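Local atomic coordinates of putative thioesterase yhdA (Lactococcus lactis subsp. lactis, PDB entry 3GEK), a protein that is of unproven function but probably hydrolyses a thioester, perhaps 1,4-dihydroxy-2-naphthoyl-CoA, as a hotdog-fold member of the PaaI thioesterase family. Residues I58-A63 with H107-K112; M62-I67 with V126-V131; N94-L99 with E116-I121. The protein carries 7 engineered substitutions. All blocks are in the same frame, centred on the assembly; numbering follows the deposited sequence.

Interaction 1 (I58-A63 with H107-K112); sequences ITAGMA and HVWEIK
Trp109 and Ile111 of the strand meet Ala60 and Ala63 of the helix. The contact is buried and apolar, and no hydrogen bond crosses it. His107 comes first along the strand. Its side chain starts toward the helix, but no atom of it comes close to 58-63. Its NE2 bonds to Asn102. Trp109 follows and carries most of the contact. Its CB heads for the helix, and chi1 of -72° puts CG beside the backbone N, which turns the ring to lie along Ala60 and Ala63. Ala60 CA sits over one face of the ring, 4.2 Å above its plane and displaced toward the rim. Ala60 CB reaches the five-membered part, 3.8 Å from Trp109 CD1. At the six-membered part Ala63 CB approaches obliquely, 3.5 Å from Trp109 CZ2. The indole thus lies along nearly one turn of the helix. Its NE1 is held by Ser64, just beyond the helical segment, and Phe30 meets the indole edge-to-face. This is the core of the hotdog fold, in which a long helix, the sausage, is wrapped by a curved antiparallel sheet, the bun. The axes of the two short segments approach to 9.8 Å at 132°. Small residues on the helix leave space for the bulky strand side chains. Glu110 points to the other side of the sheet, where its OE1 forms a salt bridge with Lys112 of a second subunit. Ile111 returns to the helix side and also packs on Phe30 and Val126. Its CD1 lies 3.8 Å from Ala60 CB, and Ala60 CB thus touches both Trp109 CD1 and Ile111 CD1. Lys112 NZ, on the far side, forms a salt bridge with Glu110 OE2 at 2.8 Å.

Interaction 2 (M62-I67 with V126-V131); sequences MASNAI and VVNALV
A single buried hydrogen bond, from Asn128 on the sheet to Ser64 on the helix, makes this contact. It ties the later part of the central helix 49-68 of the hotdog fold to strand 120-131, the last strand of the chain. Ser64 and Asn128 are also the residues whose CA atoms come nearest across the two segments, 7.8 Å apart. Asn128 ND2 donates a hydrogen bond to Ser64 OG over 3.0 Å, and the bond is fairly straight, with an N-H...O angle of 157°. Asn128 has its CG beside the backbone N (chi1 -72°), which carries the amide off the strand and across to the helix. Ser64 OG is a shared polar point. Besides Asn128 it bonds to His107 ND1 and Trp109 NE1 on the neighbouring strand 106-115. The helix is thus joined to two adjacent strands through one hydroxyl. An alanine in place of Asn128 would probably cost Ser64 OG one of its buried donors and leave a gap between helix and strand. The backbone of Asn128 is held as well, by bonding to His107 in strand 106-115. The amide is turned so that Ser64 OG lies only 5° out of its plane, and the N-H of Asn128 ND2 points at the hydroxyl with little tilt.

Interaction 3 (N94-L99 with E116-I121); sequences NARGLL and ENETLI. Engineered in segment 94-99: Arg96 (natural residue Cys).
This contact lies at one end of the antiparallel sheet, where the turn between strands 106-115 and 120-131 folds back toward strand 92-102. Arg96 on that strand meets Glu118 in the turn. Arg96 is an engineered residue in place of the natural cysteine, so the ion pair belongs to this construct. The guanidinium grips the carboxylate end-on with two nitrogens. Arg96 NH1 bonds to Glu118 OE1 at 2.9 Å, and Arg96 NH2 to Glu118 OE2 at 3.2 Å. Both oxygens are met on the syn side. The pair is not flat: the two planes are turned 41° apart, and each N-H...O angle is bent, 144° for NH1 and 150° for NH2. The arginine chain is extended from CG to NE. The glutamate bends at its second torsion, which brings its carboxylate round to meet the arginine. Asn94 lies beside the pair, with its CB 3.7 Å above the guanidinium plane of Arg96, near the rim. A water lies 2.9 Å from Asn94 OD1 and 3.0 Å from Glu118 OE2 and bridges the two. Glu116, at the start of the turn, has OE1 in a salt bridge with Lys87 and OE2 bonded to the backbone N of Phe92. Since Arg96 and Glu118 are both exposed, solvent probably screens their attraction, and the salt bridge is likely to add less to stability than a buried one would.

Interactions 1 and 2 are both core contacts of helix 49-68 with neighbouring strands of the sheet, and their helix segments overlap at Met62 and Ala63. The first is apolar packing on strand 106-115. The second is one polar bond to strand 120-131. They meet at Ser64. Interaction 3 sits on the opposite side of the chain's centre from interaction 2, about 19 Å between centres, although both use strand 120-131. It is a charged contact with a bridging water, near the surface and partly buried, and it leaves the helix out. Interactions 1 and 3 still touch through the sheet, since strand 106-115 pairs with strand 92-102 through backbone bonds such as Glu110 N to Leu98 O.

Interaction 1 (I58-A63 with H107-K112)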
ATOM      1  N   ILE A  58       0.354  10.072 -12.934  1.00 48.20           N
ATOM      2  CA  ILE A  58       0.543  11.211 -13.837  1.00 48.12           C
ATOM      3  C   ILE A  58      -0.316  12.426 -13.466  1.00 48.09           C
ATOM      4  O   ILE A  58       0.185  13.553 -13.459  1.00 47.86           O
ATOM      5  CB  ILE A  58       0.341  10.812 -15.329  1.00 48.29           C
ATOM      6  CG1 ILE A  58       1.473   9.877 -15.775  1.00 48.75           C
ATOM      7  CG2 ILE A  58       0.295  12.050 -16.238  1.00 47.97           C
ATOM      8  CD1 ILE A  58       1.200   9.138 -17.071  1.00 49.61           C
ATOM      9  N   THR A  59      -1.596  12.195 -13.162  1.00 47.81           N
ATOM     10  CA  THR A  59      -2.501  13.278 -12.764  1.00 47.86           C
ATOM     11  C   THR A  59      -2.154  13.857 -11.389  1.00 48.28           C
ATOM     12  O   THR A  59      -2.281  15.063 -11.170  1.00 47.94           O
ATOM     13  CB  THR A  59      -3.983  12.844 -12.784  1.00 48.05           C
ATOM     14  OG1 THR A  59      -4.156  11.663 -11.986  1.00 46.99           O
ATOM     15  CG2 THR A  59      -4.465  12.583 -14.221  1.00 47.72           C
ATOM     16  N   ALA A  60      -1.725  12.995 -10.467  1.00 48.97           N
ATOM     17  CA  ALA A  60      -1.275  13.435  -9.145  1.00 49.82           C
ATOM     18  C   ALA A  60      -0.064  14.355  -9.285  1.00 50.33           C
ATOM     19  O   ALA A  60       0.000  15.405  -8.648  1.00 50.25           O
ATOM     20  CB  ALA A  60      -0.941  12.240  -8.257  1.00 49.67           C
ATOM     21  N   GLY A  61       0.880  13.953 -10.137  1.00 51.21           N
ATOM     22  CA  GLY A  61       2.065  14.748 -10.439  1.00 51.99           C
ATOM     23  C   GLY A  61       1.739  16.084 -11.085  1.00 52.93           C
ATOM     24  O   GLY A  61       2.359  17.097 -10.764  1.00 52.70           O
HETATM   25  N   MSE A  62       0.779  16.081 -11.988  1.00 53.79           N
HETATM   26  CA  MSE A  62       0.325  17.306 -12.653  1.00 55.59           C
HETATM   27  C   MSE A  62      -0.338  18.255 -11.652  1.00 54.08           C
HETATM   28  O   MSE A  62      -0.068  19.450 -11.658  1.00 54.29           O
HETATM   29  CB  MSE A  62      -0.653  16.983 -13.784  1.00 55.22           C
HETATM   30  CG  MSE A  62      -0.079  16.169 -14.939  1.00 57.66           C
HETATM   31 SE   MSE A  62      -1.453  15.712 -16.261  1.00 61.76          SE
HETATM   32  CE  MSE A  62      -1.633  17.478 -17.069  1.00 59.71           C
ATOM     33  N   ALA A  63      -1.192  17.708 -10.809  1.00 53.37           N
ATOM     34  CA  ALA A  63      -1.885  18.455  -9.756  1.00 52.42           C
ATOM     35  C   ALA A  63      -0.918  19.062  -8.744  1.00 51.93           C
ATOM     36  O   ALA A  63      -1.036  20.241  -8.406  1.00 51.76           O
ATOM     37  CB  ALA A  63      -2.904  17.558  -9.050  1.00 52.31           C
ATOM     38  N   HIS A 107       3.404  15.314  -0.964  1.00 50.83           N
ATOM     39  CA  HIS A 107       1.956  15.417  -1.165  1.00 49.63           C
ATOM     40  C   HIS A 107       1.365  14.018  -1.124  1.00 48.96           C
ATOM     41  O   HIS A 107       1.912  13.100  -1.732  1.00 48.99           O
ATOM     42  CB  HIS A 107       1.599  16.075  -2.503  1.00 49.28           C
ATOM     43  CG  HIS A 107       1.696  17.572  -2.501  1.00 48.80           C
ATOM     44  ND1 HIS A 107       1.690  18.313  -3.662  1.00 47.63           N
ATOM     45  CD2 HIS A 107       1.814  18.463  -1.486  1.00 48.03           C
ATOM     46  CE1 HIS A 107       1.792  19.596  -3.364  1.00 47.44           C
ATOM     47  NE2 HIS A 107       1.872  19.714  -2.050  1.00 46.75           N
ATOM     48  N   VAL A 108       0.258  13.853  -0.404  1.00 48.07           N
ATOM     49  CA  VAL A 108      -0.452  12.572  -0.387  1.00 47.43           C
ATOM     50  C   VAL A 108      -1.833  12.762  -0.994  1.00 47.27           C
ATOM     51  O   VAL A 108      -2.670  13.487  -0.440  1.00 47.59           O
ATOM     52  CB  VAL A 108      -0.568  11.973   1.035  1.00 47.16           C
ATOM     53  CG1 VAL A 108      -1.178  10.583   0.985  1.00 46.16           C
ATOM     54  CG2 VAL A 108       0.797  11.931   1.724  1.00 47.08           C
ATOM     55  N   TRP A 109      -2.056  12.126  -2.142  1.00 46.74           N
ATOM     56  CA  TRP A 109      -3.328  12.231  -2.870  1.00 46.30           C
ATOM     57  C   TRP A 109      -4.176  10.987  -2.700  1.00 46.60           C
ATOM     58  O   TRP A 109      -3.673   9.862  -2.798  1.00 46.84           O
ATOM     59  CB  TRP A 109      -3.089  12.441  -4.367  1.00 45.35           C
ATOM     60  CG  TRP A 109      -2.577  13.788  -4.728  1.00 44.99           C
ATOM     61  CD1 TRP A 109      -1.276  14.143  -4.930  1.00 44.34           C
ATOM     62  CD2 TRP A 109      -3.356  14.972  -4.947  1.00 43.87           C
ATOM     63  NE1 TRP A 109      -1.195  15.476  -5.264  1.00 43.90           N
ATOM     64  CE2 TRP A 109      -2.457  16.008  -5.278  1.00 43.85           C
ATOM     65  CE3 TRP A 109      -4.728  15.255  -4.901  1.00 43.40           C
ATOM     66  CZ2 TRP A 109      -2.882  17.314  -5.550  1.00 43.72           C
ATOM     67  CZ3 TRP A 109      -5.152  16.554  -5.178  1.00 43.94           C
ATOM     68  CH2 TRP A 109      -4.229  17.564  -5.501  1.00 44.00           C
ATOM     69  N   GLU A 110      -5.464  11.195  -2.453  1.00 46.74           N
ATOM     70  CA  GLU A 110      -6.446  10.125  -2.483  1.00 46.92           C
ATOM     71  C   GLU A 110      -7.198  10.229  -3.809  1.00 46.74           C
ATOM     72  O   GLU A 110      -7.871  11.234  -4.075  1.00 46.28           O
ATOM     73  CB  GLU A 110      -7.402  10.266  -1.305  1.00 47.43           C
ATOM     74  CG  GLU A 110      -8.589   9.316  -1.299  1.00 49.19           C
ATOM     75  CD  GLU A 110      -9.657   9.776  -0.322  1.00 52.54           C
ATOM     76  OE1 GLU A 110      -9.461   9.606   0.904  1.00 52.56           O
ATOM     77  OE2 GLU A 110     -10.688  10.325  -0.783  1.00 55.37           O
ATOM     78  N   ILE A 111      -7.073   9.192  -4.634  1.00 46.24           N
ATOM     79  CA  ILE A 111      -7.576   9.229  -6.005  1.00 46.19           C
ATOM     80  C   ILE A 111      -8.587   8.116  -6.281  1.00 46.27           C
ATOM     81  O   ILE A 111      -8.303   6.934  -6.091  1.00 46.28           O
ATOM     82  CB  ILE A 111      -6.410   9.180  -7.032  1.00 46.16           C
ATOM     83  CG1 ILE A 111      -5.502  10.400  -6.859  1.00 46.11           C
ATOM     84  CG2 ILE A 111      -6.937   9.094  -8.475  1.00 46.13           C
ATOM     85  CD1 ILE A 111      -4.078  10.219  -7.376  1.00 46.95           C
ATOM     86  N   LYS A 112      -9.768   8.507  -6.737  1.00 46.47           N
ATOM     87  CA  LYS A 112     -10.792   7.548  -7.108  1.00 46.74           C
ATOM     88  C   LYS A 112     -10.931   7.479  -8.625  1.00 46.46           C
ATOM     89  O   LYS A 112     -11.133   8.494  -9.289  1.00 46.11           O
ATOM     90  CB  LYS A 112     -12.128   7.898  -6.440  1.00 47.29           C
ATOM     91  CG  LYS A 112     -12.092   7.787  -4.915  1.00 48.96           C
ATOM     92  CD  LYS A 112     -13.483   7.894  -4.307  1.00 53.26           C
ATOM     93  CE  LYS A 112     -13.421   8.138  -2.801  1.00 54.92           C
ATOM     94  NZ  LYS A 112     -12.803   9.466  -2.471  1.00 56.07           N
TER

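Interaction 2 (M62-I67 with V126-V131)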
HETATM    1  N   MSE A  62       0.779  16.081 -11.988  1.00 53.79           N
HETATM    2  CA  MSE A  62       0.325  17.306 -12.653  1.00 55.59           C
HETATM    3  C   MSE A  62      -0.338  18.255 -11.652  1.00 54.08           C
HETATM    4  O   MSE A  62      -0.068  19.450 -11.658  1.00 54.29           O
HETATM    5  CB  MSE A  62      -0.653  16.983 -13.784  1.00 55.22           C
HETATM    6  CG  MSE A  62      -0.079  16.169 -14.939  1.00 57.66           C
HETATM    7 SE   MSE A  62      -1.453  15.712 -16.261  1.00 61.76          SE
HETATM    8  CE  MSE A  62      -1.633  17.478 -17.069  1.00 59.71           C
ATOM      9  N   ALA A  63      -1.192  17.708 -10.809  1.00 53.37           N
ATOM     10  CA  ALA A  63      -1.885  18.455  -9.756  1.00 52.42           C
ATOM     11  C   ALA A  63      -0.918  19.062  -8.744  1.00 51.93           C
ATOM     12  O   ALA A  63      -1.036  20.241  -8.406  1.00 51.76           O
ATOM     13  CB  ALA A  63      -2.904  17.558  -9.050  1.00 52.31           C
ATOM     14  N   SER A  64       0.035  18.256  -8.272  1.00 51.40           N
ATOM     15  CA  SER A  64       1.063  18.716  -7.337  1.00 51.17           C
ATOM     16  C   SER A  64       1.886  19.868  -7.914  1.00 51.39           C
ATOM     17  O   SER A  64       2.100  20.873  -7.236  1.00 51.45           O
ATOM     18  CB  SER A  64       1.983  17.566  -6.927  1.00 51.07           C
ATOM     19  OG  SER A  64       1.381  16.738  -5.946  1.00 50.47           O
ATOM     20  N   ASN A  65       2.330  19.719  -9.163  1.00 51.55           N
ATOM     21  CA  ASN A  65       3.095  20.759  -9.857  1.00 52.07           C
ATOM     22  C   ASN A  65       2.320  22.065 -10.031  1.00 52.45           C
ATOM     23  O   ASN A  65       2.876  23.149  -9.845  1.00 52.47           O
ATOM     24  CB  ASN A  65       3.599  20.252 -11.214  1.00 51.86           C
ATOM     25  CG  ASN A  65       4.773  19.297 -11.082  1.00 51.76           C
ATOM     26  OD1 ASN A  65       5.393  19.192 -10.025  1.00 51.31           O
ATOM     27  ND2 ASN A  65       5.087  18.600 -12.167  1.00 51.78           N
ATOM     28  N   ALA A  66       1.039  21.948 -10.373  1.00 53.14           N
ATOM     29  CA  ALA A  66       0.144  23.100 -10.490  1.00 53.89           C
ATOM     30  C   ALA A  66      -0.039  23.858  -9.167  1.00 54.42           C
ATOM     31  O   ALA A  66      -0.060  25.087  -9.157  1.00 54.66           O
ATOM     32  CB  ALA A  66      -1.193  22.662 -11.043  1.00 53.92           C
ATOM     33  N   ILE A  67      -0.167  23.121  -8.063  1.00 55.19           N
ATOM     34  CA  ILE A  67      -0.278  23.704  -6.719  1.00 55.83           C
ATOM     35  C   ILE A  67       0.997  24.459  -6.323  1.00 56.52           C
ATOM     36  O   ILE A  67       0.931  25.572  -5.800  1.00 56.52           O
ATOM     37  CB  ILE A  67      -0.601  22.617  -5.653  1.00 55.81           C
ATOM     38  CG1 ILE A  67      -2.013  22.059  -5.860  1.00 55.75           C
ATOM     39  CG2 ILE A  67      -0.441  23.167  -4.228  1.00 55.85           C
ATOM     40  CD1 ILE A  67      -2.304  20.803  -5.060  1.00 55.61           C
ATOM     41  N   VAL A 126      -1.507   8.082  -3.929  1.00 47.74           N
ATOM     42  CA  VAL A 126      -0.197   8.439  -4.463  1.00 47.52           C
ATOM     43  C   VAL A 126       0.523   9.381  -3.509  1.00 47.83           C
ATOM     44  O   VAL A 126      -0.034  10.408  -3.096  1.00 48.01           O
ATOM     45  CB  VAL A 126      -0.303   9.127  -5.862  1.00 47.19           C
ATOM     46  CG1 VAL A 126       1.072   9.524  -6.368  1.00 46.15           C
ATOM     47  CG2 VAL A 126      -0.999   8.220  -6.869  1.00 46.33           C
ATOM     48  N   VAL A 127       1.756   9.027  -3.161  1.00 47.75           N
ATOM     49  CA  VAL A 127       2.634   9.929  -2.431  1.00 48.31           C
ATOM     50  C   VAL A 127       3.663  10.501  -3.409  1.00 48.63           C
ATOM     51  O   VAL A 127       4.382   9.746  -4.065  1.00 48.55           O
ATOM     52  CB  VAL A 127       3.365   9.221  -1.253  1.00 48.29           C
ATOM     53  CG1 VAL A 127       4.221  10.207  -0.482  1.00 47.68           C
ATOM     54  CG2 VAL A 127       2.371   8.524  -0.333  1.00 48.11           C
ATOM     55  N   ASN A 128       3.703  11.828  -3.516  1.00 48.78           N
ATOM     56  CA  ASN A 128       4.693  12.517  -4.329  1.00 49.13           C
ATOM     57  C   ASN A 128       5.808  13.100  -3.454  1.00 49.93           C
ATOM     58  O   ASN A 128       5.552  13.606  -2.360  1.00 49.84           O
ATOM     59  CB  ASN A 128       4.041  13.651  -5.134  1.00 48.91           C
ATOM     60  CG  ASN A 128       3.173  13.152  -6.290  1.00 48.62           C
ATOM     61  OD1 ASN A 128       3.388  12.066  -6.840  1.00 48.28           O
ATOM     62  ND2 ASN A 128       2.193  13.963  -6.676  1.00 46.89           N
ATOM     63  N   ALA A 129       7.043  13.027  -3.940  1.00 50.66           N
ATOM     64  CA  ALA A 129       8.148  13.753  -3.322  1.00 51.50           C
ATOM     65  C   ALA A 129       8.222  15.138  -3.941  1.00 51.84           C
ATOM     66  O   ALA A 129       8.060  15.292  -5.155  1.00 51.81           O
ATOM     67  CB  ALA A 129       9.468  13.008  -3.506  1.00 51.56           C
ATOM     68  N   LEU A 130       8.446  16.141  -3.100  1.00 52.50           N
ATOM     69  CA  LEU A 130       8.503  17.533  -3.538  1.00 53.31           C
ATOM     70  C   LEU A 130       9.951  18.011  -3.626  1.00 53.74           C
ATOM     71  O   LEU A 130      10.649  18.082  -2.611  1.00 53.86           O
ATOM     72  CB  LEU A 130       7.701  18.420  -2.577  1.00 53.46           C
ATOM     73  CG  LEU A 130       6.216  18.729  -2.813  1.00 53.25           C
ATOM     74  CD1 LEU A 130       5.440  17.621  -3.519  1.00 53.10           C
ATOM     75  CD2 LEU A 130       5.545  19.113  -1.499  1.00 53.26           C
ATOM     76  N   VAL A 131      10.393  18.327  -4.842  1.00 54.26           N
ATOM     77  CA  VAL A 131      11.785  18.731  -5.092  1.00 54.72           C
ATOM     78  C   VAL A 131      11.909  20.242  -5.318  1.00 54.97           C
ATOM     79  O   VAL A 131      11.214  20.787  -6.174  1.00 55.06           O
ATOM     80  CB  VAL A 131      12.390  17.968  -6.305  1.00 54.67           C
ATOM     81  CG1 VAL A 131      13.800  18.459  -6.620  1.00 55.21           C
ATOM     82  CG2 VAL A 131      12.403  16.467  -6.046  1.00 54.95           C
TER

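Interaction 3 (N94-L99 with E116-I121)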
ATOM      1  N   ASN A  94     -13.147   8.474 -15.158  1.00 40.94           N
ATOM      2  CA  ASN A  94     -12.775   9.679 -14.432  1.00 41.84           C
ATOM      3  C   ASN A  94     -11.700   9.370 -13.412  1.00 42.17           C
ATOM      4  O   ASN A  94     -11.718   8.313 -12.790  1.00 42.31           O
ATOM      5  CB  ASN A  94     -13.982  10.263 -13.699  1.00 41.96           C
ATOM      6  CG  ASN A  94     -15.145  10.512 -14.607  1.00 42.49           C
ATOM      7  OD1 ASN A  94     -16.110   9.744 -14.627  1.00 44.22           O
ATOM      8  ND2 ASN A  94     -15.068  11.586 -15.379  1.00 42.78           N
ATOM      9  N   ALA A  95     -10.754  10.288 -13.257  1.00 42.72           N
ATOM     10  CA  ALA A  95      -9.811  10.235 -12.147  1.00 43.26           C
ATOM     11  C   ALA A  95      -9.970  11.522 -11.352  1.00 43.88           C
ATOM     12  O   ALA A  95      -9.799  12.621 -11.892  1.00 43.90           O
ATOM     13  CB  ALA A  95      -8.383  10.073 -12.647  1.00 43.20           C
ATOM     14  N   ARG A  96     -10.338  11.380 -10.082  1.00 44.28           N
ATOM     15  CA  ARG A  96     -10.568  12.532  -9.211  1.00 44.85           C
ATOM     16  C   ARG A  96      -9.710  12.375  -7.975  1.00 44.79           C
ATOM     17  O   ARG A  96      -9.632  11.282  -7.397  1.00 44.83           O
ATOM     18  CB  ARG A  96     -12.043  12.645  -8.810  1.00 44.82           C
ATOM     19  CG  ARG A  96     -12.995  12.851  -9.975  1.00 45.76           C
ATOM     20  CD  ARG A  96     -14.377  13.204  -9.470  1.00 47.09           C
ATOM     21  NE  ARG A  96     -15.332  13.425 -10.554  1.00 47.81           N
ATOM     22  CZ  ARG A  96     -16.105  12.481 -11.086  1.00 47.68           C
ATOM     23  NH1 ARG A  96     -16.041  11.231 -10.646  1.00 47.57           N
ATOM     24  NH2 ARG A  96     -16.946  12.791 -12.063  1.00 47.89           N
ATOM     25  N   GLY A  97      -9.055  13.463  -7.590  1.00 44.61           N
ATOM     26  CA  GLY A  97      -8.112  13.440  -6.490  1.00 44.40           C
ATOM     27  C   GLY A  97      -8.506  14.371  -5.367  1.00 44.22           C
ATOM     28  O   GLY A  97      -9.120  15.408  -5.597  1.00 43.91           O
ATOM     29  N   LEU A  98      -8.156  13.970  -4.152  1.00 44.49           N
ATOM     30  CA  LEU A  98      -8.253  14.809  -2.971  1.00 44.88           C
ATOM     31  C   LEU A  98      -6.892  14.823  -2.290  1.00 45.04           C
ATOM     32  O   LEU A  98      -6.327  13.769  -2.007  1.00 44.85           O
ATOM     33  CB  LEU A  98      -9.316  14.257  -2.012  1.00 45.04           C
ATOM     34  CG  LEU A  98      -9.427  14.877  -0.614  1.00 45.10           C
ATOM     35  CD1 LEU A  98      -9.894  16.324  -0.695  1.00 45.78           C
ATOM     36  CD2 LEU A  98     -10.371  14.067   0.266  1.00 45.02           C
ATOM     37  N   LEU A  99      -6.360  16.012  -2.029  1.00 45.33           N
ATOM     38  CA  LEU A  99      -5.087  16.111  -1.335  1.00 46.08           C
ATOM     39  C   LEU A  99      -5.291  15.917   0.171  1.00 46.74           C
ATOM     40  O   LEU A  99      -5.881  16.758   0.842  1.00 47.29           O
ATOM     41  CB  LEU A  99      -4.395  17.440  -1.649  1.00 45.88           C
ATOM     42  CG  LEU A  99      -2.990  17.678  -1.088  1.00 45.88           C
ATOM     43  CD1 LEU A  99      -1.977  16.738  -1.723  1.00 45.08           C
ATOM     44  CD2 LEU A  99      -2.590  19.129  -1.308  1.00 45.51           C
ATOM     45  N   GLU A 116     -18.077   5.958 -16.286  1.00 48.13           N
ATOM     46  CA  GLU A 116     -19.015   7.005 -16.698  1.00 48.77           C
ATOM     47  C   GLU A 116     -20.335   7.015 -15.902  1.00 49.16           C
ATOM     48  O   GLU A 116     -21.089   7.991 -15.951  1.00 49.18           O
ATOM     49  CB  GLU A 116     -19.267   6.968 -18.218  1.00 48.82           C
ATOM     50  CG  GLU A 116     -19.453   5.587 -18.846  1.00 49.57           C
ATOM     51  CD  GLU A 116     -18.133   4.884 -19.148  1.00 49.88           C
ATOM     52  OE1 GLU A 116     -17.579   4.255 -18.228  1.00 50.07           O
ATOM     53  OE2 GLU A 116     -17.658   4.940 -20.307  1.00 49.92           O
ATOM     54  N   ASN A 117     -20.593   5.936 -15.161  1.00 49.37           N
ATOM     55  CA  ASN A 117     -21.773   5.839 -14.302  1.00 49.57           C
ATOM     56  C   ASN A 117     -21.441   6.086 -12.831  1.00 49.52           C
ATOM     57  O   ASN A 117     -22.268   5.840 -11.951  1.00 49.73           O
ATOM     58  CB  ASN A 117     -22.447   4.471 -14.465  1.00 49.73           C
ATOM     59  CG  ASN A 117     -23.031   4.266 -15.846  1.00 50.16           C
ATOM     60  OD1 ASN A 117     -23.907   5.014 -16.290  1.00 50.50           O
ATOM     61  ND2 ASN A 117     -22.552   3.238 -16.535  1.00 51.58           N
ATOM     62  N   GLU A 118     -20.225   6.572 -12.580  1.00 49.25           N
ATOM     63  CA  GLU A 118     -19.715   6.868 -11.234  1.00 49.16           C
ATOM     64  C   GLU A 118     -19.472   5.634 -10.354  1.00 48.76           C
ATOM     65  O   GLU A 118     -19.263   5.762  -9.146  1.00 48.68           O
ATOM     66  CB  GLU A 118     -20.575   7.918 -10.499  1.00 49.43           C
ATOM     67  CG  GLU A 118     -20.766   9.250 -11.243  1.00 50.33           C
ATOM     68  CD  GLU A 118     -19.458   9.974 -11.561  1.00 51.64           C
ATOM     69  OE1 GLU A 118     -18.420   9.660 -10.942  1.00 50.89           O
ATOM     70  OE2 GLU A 118     -19.475  10.868 -12.436  1.00 52.40           O
ATOM     71  N   THR A 119     -19.478   4.451 -10.965  1.00 48.29           N
ATOM     72  CA  THR A 119     -19.081   3.225 -10.271  1.00 47.95           C
ATOM     73  C   THR A 119     -17.565   3.235 -10.011  1.00 47.76           C
ATOM     74  O   THR A 119     -16.775   3.481 -10.926  1.00 47.30           O
ATOM     75  CB  THR A 119     -19.474   1.966 -11.076  1.00 48.07           C
ATOM     76  OG1 THR A 119     -20.868   2.021 -11.412  1.00 47.84           O
ATOM     77  CG2 THR A 119     -19.198   0.694 -10.278  1.00 48.09           C
ATOM     78  N   LEU A 120     -17.173   2.980  -8.763  1.00 47.57           N
ATOM     79  CA  LEU A 120     -15.761   2.963  -8.383  1.00 47.68           C
ATOM     80  C   LEU A 120     -15.047   1.765  -9.006  1.00 47.42           C
ATOM     81  O   LEU A 120     -15.412   0.615  -8.765  1.00 47.40           O
ATOM     82  CB  LEU A 120     -15.600   2.965  -6.855  1.00 47.77           C
ATOM     83  CG  LEU A 120     -14.206   3.223  -6.254  1.00 48.01           C
ATOM     84  CD1 LEU A 120     -13.661   4.590  -6.650  1.00 47.60           C
ATOM     85  CD2 LEU A 120     -14.246   3.101  -4.732  1.00 47.99           C
ATOM     86  N   ILE A 121     -14.037   2.055  -9.821  1.00 47.23           N
ATOM     87  CA  ILE A 121     -13.287   1.037 -10.537  1.00 47.11           C
ATOM     88  C   ILE A 121     -12.015   0.713  -9.761  1.00 47.36           C
ATOM     89  O   ILE A 121     -11.728  -0.453  -9.496  1.00 47.48           O
ATOM     90  CB  ILE A 121     -12.978   1.487 -11.997  1.00 46.91           C
ATOM     91  CG1 ILE A 121     -14.273   1.707 -12.796  1.00 46.89           C
ATOM     92  CG2 ILE A 121     -12.053   0.506 -12.709  1.00 47.38           C
ATOM     93  CD1 ILE A 121     -15.216   0.503 -12.875  1.00 46.31           C
TER
HETATM   94  O   HOH W   1     -18.885  10.149 -15.298  1.00 58.21           O